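Local coordinates for type IV pilus secretin PilQ family protein (Vibrio cholerae, PDB 6W6M), which probably forms the fourteen-subunit outer-membrane channel through which the type IV competence pilus of Vibrio cholerae passes, at residues Ile257-Phe261 and Ala262-Asp266; Ser359-Gln363 and Lys364-Ala368. All blocks are in the same frame, centred on the assembly; numbering follows the deposited sequence.

Interaction 1: Ile257-Phe261 and Ala262-Asp266; sequences IKINF and AKASD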
ATOM      1  N   ILE A 257     -28.610  -5.068  47.598  1.00101.76           N
ATOM      2  CA  ILE A 257     -28.154  -6.283  48.263  1.00101.76           C
ATOM      3  C   ILE A 257     -26.691  -6.102  48.630  1.00101.76           C
ATOM      4  O   ILE A 257     -25.856  -5.844  47.756  1.00101.76           O
ATOM      5  CB  ILE A 257     -28.325  -7.517  47.361  1.00101.76           C
ATOM      6  CG1 ILE A 257     -29.690  -7.498  46.681  1.00101.76           C
ATOM      7  CG2 ILE A 257     -28.138  -8.780  48.155  1.00101.76           C
ATOM      8  CD1 ILE A 257     -29.925  -8.658  45.770  1.00101.76           C
ATOM      9  N   LYS A 258     -26.375  -6.252  49.909  1.00100.87           N
ATOM     10  CA  LYS A 258     -25.007  -6.097  50.376  1.00100.87           C
ATOM     11  C   LYS A 258     -24.286  -7.435  50.333  1.00100.87           C
ATOM     12  O   LYS A 258     -24.823  -8.449  50.783  1.00100.87           O
ATOM     13  CB  LYS A 258     -24.968  -5.525  51.790  1.00100.87           C
ATOM     14  CG  LYS A 258     -23.561  -5.195  52.220  1.00100.87           C
ATOM     15  CD  LYS A 258     -23.491  -4.382  53.488  1.00100.87           C
ATOM     16  CE  LYS A 258     -22.065  -3.907  53.707  1.00100.87           C
ATOM     17  NZ  LYS A 258     -21.861  -3.336  55.061  1.00100.87           N
ATOM     18  N   ILE A 259     -23.065  -7.427  49.806  1.00 97.25           N
ATOM     19  CA  ILE A 259     -22.270  -8.630  49.592  1.00 97.25           C
ATOM     20  C   ILE A 259     -21.039  -8.568  50.482  1.00 97.25           C
ATOM     21  O   ILE A 259     -20.400  -7.518  50.592  1.00 97.25           O
ATOM     22  CB  ILE A 259     -21.870  -8.772  48.114  1.00 97.25           C
ATOM     23  CG1 ILE A 259     -23.115  -8.900  47.250  1.00 97.25           C
ATOM     24  CG2 ILE A 259     -20.971  -9.961  47.912  1.00 97.25           C
ATOM     25  CD1 ILE A 259     -22.827  -8.931  45.804  1.00 97.25           C
ATOM     26  N   ASN A 260     -20.719  -9.683  51.126  1.00 97.44           N
ATOM     27  CA  ASN A 260     -19.479  -9.835  51.870  1.00 97.44           C
ATOM     28  C   ASN A 260     -18.853 -11.174  51.522  1.00 97.44           C
ATOM     29  O   ASN A 260     -19.556 -12.142  51.226  1.00 97.44           O
ATOM     30  CB  ASN A 260     -19.701  -9.741  53.378  1.00 97.44           C
ATOM     31  CG  ASN A 260     -21.114 -10.103  53.792  1.00 97.44           C
ATOM     32  OD1 ASN A 260     -21.463 -11.278  53.899  1.00 97.44           O
ATOM     33  ND2 ASN A 260     -21.929  -9.090  54.046  1.00 97.44           N
ATOM     34  N   PHE A 261     -17.523 -11.218  51.558  1.00 94.28           N
ATOM     35  CA  PHE A 261     -16.650 -12.351  51.265  1.00 94.28           C
ATOM     36  C   PHE A 261     -16.476 -12.608  49.774  1.00 94.28           C
ATOM     37  O   PHE A 261     -15.656 -13.441  49.411  1.00 94.28           O
ATOM     38  CB  PHE A 261     -17.106 -13.665  51.924  1.00 94.28           C
ATOM     39  CG  PHE A 261     -16.989 -13.666  53.406  1.00 94.28           C
ATOM     40  CD1 PHE A 261     -15.761 -13.517  54.012  1.00 94.28           C
ATOM     41  CD2 PHE A 261     -18.103 -13.834  54.197  1.00 94.28           C
ATOM     42  CE1 PHE A 261     -15.653 -13.522  55.378  1.00 94.28           C
ATOM     43  CE2 PHE A 261     -17.996 -13.840  55.560  1.00 94.28           C
ATOM     44  CZ  PHE A 261     -16.771 -13.684  56.151  1.00 94.28           C
ATOM     45  N   ALA A 262     -17.191 -11.916  48.896  1.00 92.86           N
ATOM     46  CA  ALA A 262     -17.026 -12.120  47.469  1.00 92.86           C
ATOM     47  C   ALA A 262     -17.107 -10.771  46.780  1.00 92.86           C
ATOM     48  O   ALA A 262     -17.649  -9.814  47.329  1.00 92.86           O
ATOM     49  CB  ALA A 262     -18.081 -13.078  46.912  1.00 92.86           C
ATOM     50  N   LYS A 263     -16.538 -10.693  45.584  1.00 93.08           N
ATOM     51  CA  LYS A 263     -16.616  -9.465  44.809  1.00 93.08           C
ATOM     52  C   LYS A 263     -17.986  -9.340  44.163  1.00 93.08           C
ATOM     53  O   LYS A 263     -18.511 -10.300  43.602  1.00 93.08           O
ATOM     54  CB  LYS A 263     -15.541  -9.436  43.728  1.00 93.08           C
ATOM     55  CG  LYS A 263     -14.132  -9.551  44.220  1.00 93.08           C
ATOM     56  CD  LYS A 263     -13.170  -9.200  43.106  1.00 93.08           C
ATOM     57  CE  LYS A 263     -11.743  -9.535  43.479  1.00 93.08           C
ATOM     58  NZ  LYS A 263     -11.537 -10.999  43.569  1.00 93.08           N
ATOM     59  N   ALA A 264     -18.558  -8.140  44.229  1.00 95.50           N
ATOM     60  CA  ALA A 264     -19.885  -7.931  43.666  1.00 95.50           C
ATOM     61  C   ALA A 264     -19.870  -7.950  42.146  1.00 95.50           C
ATOM     62  O   ALA A 264     -20.887  -8.265  41.527  1.00 95.50           O
ATOM     63  CB  ALA A 264     -20.469  -6.617  44.170  1.00 95.50           C
ATOM     64  N   SER A 265     -18.742  -7.618  41.523  1.00 98.12           N
ATOM     65  CA  SER A 265     -18.685  -7.616  40.066  1.00 98.12           C
ATOM     66  C   SER A 265     -18.790  -9.028  39.504  1.00 98.12           C
ATOM     67  O   SER A 265     -19.494  -9.260  38.514  1.00 98.12           O
ATOM     68  CB  SER A 265     -17.403  -6.935  39.595  1.00 98.12           C
ATOM     69  OG  SER A 265     -16.268  -7.496  40.219  1.00 98.12           O
ATOM     70  N   ASP A 266     -18.113  -9.988  40.132  1.00100.30           N
ATOM     71  CA  ASP A 266     -18.225 -11.376  39.700  1.00100.30           C
ATOM     72  C   ASP A 266     -19.653 -11.888  39.840  1.00100.30           C
ATOM     73  O   ASP A 266     -20.170 -12.569  38.946  1.00100.30           O
ATOM     74  CB  ASP A 266     -17.264 -12.245  40.503  1.00100.30           C
ATOM     75  CG  ASP A 266     -15.819 -11.830  40.329  1.00100.30           C
ATOM     76  OD1 ASP A 266     -15.499 -11.207  39.298  1.00100.30           O
ATOM     77  OD2 ASP A 266     -14.995 -12.129  41.219  1.00100.30           O
TER
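Ile259 reaches across the turn and touches both Ala262 and Ala264, so one branched side chain fills the inside of the bend that takes the chain from strand 253-258 into helix 264-271. Its two branches divide the work. With chi1 at -62°, CG2 stands anti to the backbone N and lies against the backbone of Ala262, 3.4 Å from Ala262 O; the methyl of Ala262 is a looser neighbour, its CB 4.4 Å from Ile259 CG2. The other branch runs on extended through CG1 (chi2 175°), which carries the end methyl to the start of the helix. There Ile259 CD1 sits 3.7 Å from Ala264 CB and packs alongside the first helical residue. Ile259 also touches Leu295 of strand 294-299 and Asp315.

The bend itself turns at Phe261, whose positive phi of 78° is in the left-handed region. Phe261 points its CB away from the helical half overall, though CB still touches Ala262 N, and Asn260 points away as well. On the second subunit Asn260 packs on Pro472 and Phe261 on Asp473, while Ala262 lies against Arg291 of the third. Lys263 holds the N-cap position, and the amide of Asn293 spans the bend, making weak hydrogen bonds with Ala262 O and Ala264 N.

This is a strand-to-helix connection with an apolar inner face and a subunit-facing outer one. It forms the first beta-alpha step of the beta-alpha-beta-beta-alpha module, strand order 1-3-2, found in the ring-forming N-domains of secretins.

Interaction 2: Ser359-Gln363 and Lys364-Ala368; sequences SNLWQ and KGLLA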
ATOM      1  N   SER A 359      66.350 -36.650  11.140  1.00 97.86           N
ATOM      2  CA  SER A 359      67.211 -36.921  12.281  1.00 97.86           C
ATOM      3  C   SER A 359      68.544 -37.502  11.836  1.00 97.86           C
ATOM      4  O   SER A 359      69.605 -37.026  12.253  1.00 97.86           O
ATOM      5  CB  SER A 359      66.505 -37.866  13.250  1.00 97.86           C
ATOM      6  OG  SER A 359      67.294 -38.133  14.393  1.00 97.86           O
ATOM      7  N   ASN A 360      68.516 -38.523  10.980  1.00 96.65           N
ATOM      8  CA  ASN A 360      69.758 -39.126  10.509  1.00 96.65           C
ATOM      9  C   ASN A 360      70.553 -38.157   9.644  1.00 96.65           C
ATOM     10  O   ASN A 360      71.784 -38.219   9.606  1.00 96.65           O
ATOM     11  CB  ASN A 360      69.470 -40.407   9.733  1.00 96.65           C
ATOM     12  CG  ASN A 360      68.989 -41.526  10.616  1.00 96.65           C
ATOM     13  OD1 ASN A 360      69.140 -41.485  11.830  1.00 96.65           O
ATOM     14  ND2 ASN A 360      68.412 -42.543  10.005  1.00 96.65           N
ATOM     15  N   LEU A 361      69.873 -37.272   8.921  1.00100.93           N
ATOM     16  CA  LEU A 361      70.611 -36.297   8.125  1.00100.93           C
ATOM     17  C   LEU A 361      71.217 -35.212   9.004  1.00100.93           C
ATOM     18  O   LEU A 361      72.173 -34.544   8.600  1.00100.93           O
ATOM     19  CB  LEU A 361      69.705 -35.688   7.057  1.00100.93           C
ATOM     20  CG  LEU A 361      69.178 -36.646   5.990  1.00100.93           C
ATOM     21  CD1 LEU A 361      68.300 -35.908   5.010  1.00100.93           C
ATOM     22  CD2 LEU A 361      70.314 -37.323   5.269  1.00100.93           C
ATOM     23  N   TRP A 362      70.671 -35.006  10.204  1.00103.61           N
ATOM     24  CA  TRP A 362      71.253 -34.008  11.097  1.00103.61           C
ATOM     25  C   TRP A 362      72.487 -34.539  11.810  1.00103.61           C
ATOM     26  O   TRP A 362      73.478 -33.819  11.955  1.00103.61           O
ATOM     27  CB  TRP A 362      70.228 -33.540  12.121  1.00103.61           C
ATOM     28  CG  TRP A 362      70.796 -32.583  13.116  1.00103.61           C
ATOM     29  CD1 TRP A 362      70.851 -31.228  13.006  1.00103.61           C
ATOM     30  CD2 TRP A 362      71.389 -32.906  14.376  1.00103.61           C
ATOM     31  NE1 TRP A 362      71.436 -30.687  14.120  1.00103.61           N
ATOM     32  CE2 TRP A 362      71.778 -31.697  14.976  1.00103.61           C
ATOM     33  CE3 TRP A 362      71.628 -34.101  15.056  1.00103.61           C
ATOM     34  CZ2 TRP A 362      72.392 -31.648  16.223  1.00103.61           C
ATOM     35  CZ3 TRP A 362      72.236 -34.051  16.290  1.00103.61           C
ATOM     36  CH2 TRP A 362      72.611 -32.833  16.862  1.00103.61           C
ATOM     37  N   GLN A 363      72.453 -35.784  12.279  1.00100.98           N
ATOM     38  CA  GLN A 363      73.613 -36.327  12.971  1.00100.98           C
ATOM     39  C   GLN A 363      74.655 -36.730  11.942  1.00100.98           C
ATOM     40  O   GLN A 363      75.125 -37.870  11.912  1.00100.98           O
ATOM     41  CB  GLN A 363      73.224 -37.499  13.871  1.00100.98           C
ATOM     42  CG  GLN A 363      72.448 -38.597  13.199  1.00100.98           C
ATOM     43  CD  GLN A 363      72.169 -39.746  14.130  1.00100.98           C
ATOM     44  OE1 GLN A 363      72.568 -39.726  15.289  1.00100.98           O
ATOM     45  NE2 GLN A 363      71.484 -40.761  13.629  1.00100.98           N
ATOM     46  N   LYS A 364      74.983 -35.768  11.098  1.00103.82           N
ATOM     47  CA  LYS A 364      75.992 -35.842  10.043  1.00103.82           C
ATOM     48  C   LYS A 364      76.240 -34.394   9.624  1.00103.82           C
ATOM     49  O   LYS A 364      75.894 -33.438  10.346  1.00103.82           O
ATOM     50  CB  LYS A 364      75.487 -36.609   8.817  1.00103.82           C
ATOM     51  CG  LYS A 364      75.098 -38.061   9.044  1.00103.82           C
ATOM     52  CD  LYS A 364      76.294 -38.898   9.461  1.00103.82           C
ATOM     53  CE  LYS A 364      75.908 -40.360   9.615  1.00103.82           C
ATOM     54  NZ  LYS A 364      77.064 -41.194  10.047  1.00103.82           N
ATOM     55  N   GLY A 365      76.865 -34.196   8.473  1.00107.28           N
ATOM     56  CA  GLY A 365      76.996 -32.819   8.041  1.00107.28           C
ATOM     57  C   GLY A 365      75.977 -32.347   7.030  1.00107.28           C
ATOM     58  O   GLY A 365      76.151 -31.259   6.473  1.00107.28           O
ATOM     59  N   LEU A 366      74.917 -33.111   6.780  1.00107.53           N
ATOM     60  CA  LEU A 366      74.136 -32.907   5.565  1.00107.53           C
ATOM     61  C   LEU A 366      73.154 -31.744   5.701  1.00107.53           C
ATOM     62  O   LEU A 366      73.089 -30.875   4.827  1.00107.53           O
ATOM     63  CB  LEU A 366      73.433 -34.209   5.194  1.00107.53           C
ATOM     64  CG  LEU A 366      74.473 -35.271   4.831  1.00107.53           C
ATOM     65  CD1 LEU A 366      73.858 -36.627   4.593  1.00107.53           C
ATOM     66  CD2 LEU A 366      75.243 -34.835   3.614  1.00107.53           C
ATOM     67  N   LEU A 367      72.377 -31.709   6.778  1.00109.98           N
ATOM     68  CA  LEU A 367      71.418 -30.621   6.946  1.00109.98           C
ATOM     69  C   LEU A 367      72.129 -29.321   7.296  1.00109.98           C
ATOM     70  O   LEU A 367      73.187 -29.322   7.930  1.00109.98           O
ATOM     71  CB  LEU A 367      70.394 -30.952   8.029  1.00109.98           C
ATOM     72  CG  LEU A 367      69.400 -32.076   7.749  1.00109.98           C
ATOM     73  CD1 LEU A 367      68.253 -32.013   8.742  1.00109.98           C
ATOM     74  CD2 LEU A 367      68.890 -32.015   6.322  1.00109.98           C
ATOM     75  N   ALA A 368      71.533 -28.201   6.889  1.00116.09           N
ATOM     76  CA  ALA A 368      72.154 -26.904   7.137  1.00116.09           C
ATOM     77  C   ALA A 368      71.866 -26.398   8.547  1.00116.09           C
ATOM     78  O   ALA A 368      72.783 -26.229   9.357  1.00116.09           O
ATOM     79  CB  ALA A 368      71.677 -25.887   6.098  1.00116.09           C
TER
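Lys364 folds back against the end of helix 357-362, its CG 3.4 Å from Asn360 O. The side chain bends at chi2 (-64°), and the amino end then leads away from the helix. Gln363, just before it, is the centre of an inverse gamma turn that breaks the helix; the Lys364 N to Trp362 O bond closing it is less certain in the model.

Past Gly365, Leu366 turns back toward the helix. Its CB lies 3.6 Å from Leu361 O, and its CD1 meets Leu361 CD2 at 3.7 Å, the two side chains crossing at a slant. Leu366 also packs on Leu404 of the third subunit.

Leu367 packs at the base of the same leucine: its CG sits 3.7 Å from Leu361 CB, the two side chains crossing at about a right angle, while its CD1 reaches Trp362 CB at 4.2 Å. Its backbone N gives Leu361 O a weak hydrogen bond, 3.4 Å long but fairly straight at 161°.

Asn360 ND2 donates a hydrogen bond to Ala393 O of the third subunit, and the Trp362 ring meets Phe372 edge-to-face. The arrangement is a helix C-terminus ended by an inverse gamma turn, its loop curled back over Leu361, in the connection between strands 352-354 and 380-382; Gln363 rests on strand 320-347.

Following the chain from the N terminus, interaction 1 comes first and is complete before interaction 2 opens; the two are in series and neither nest nor cross. Interaction 1 closes the turn between strand 253-258 and helix 264-271. The chain then finishes this small domain with helix 303-314 and runs out along the long strand 320-347 to the remote end of the molecule. There interaction 2 closes the exit from helix 357-362, in the connection between strands 352-354 and 380-382. Their centres are about 103 Å apart, on opposite sides of the chain's centre, yet both touch the third subunit, so each lies at a subunit boundary of the ring.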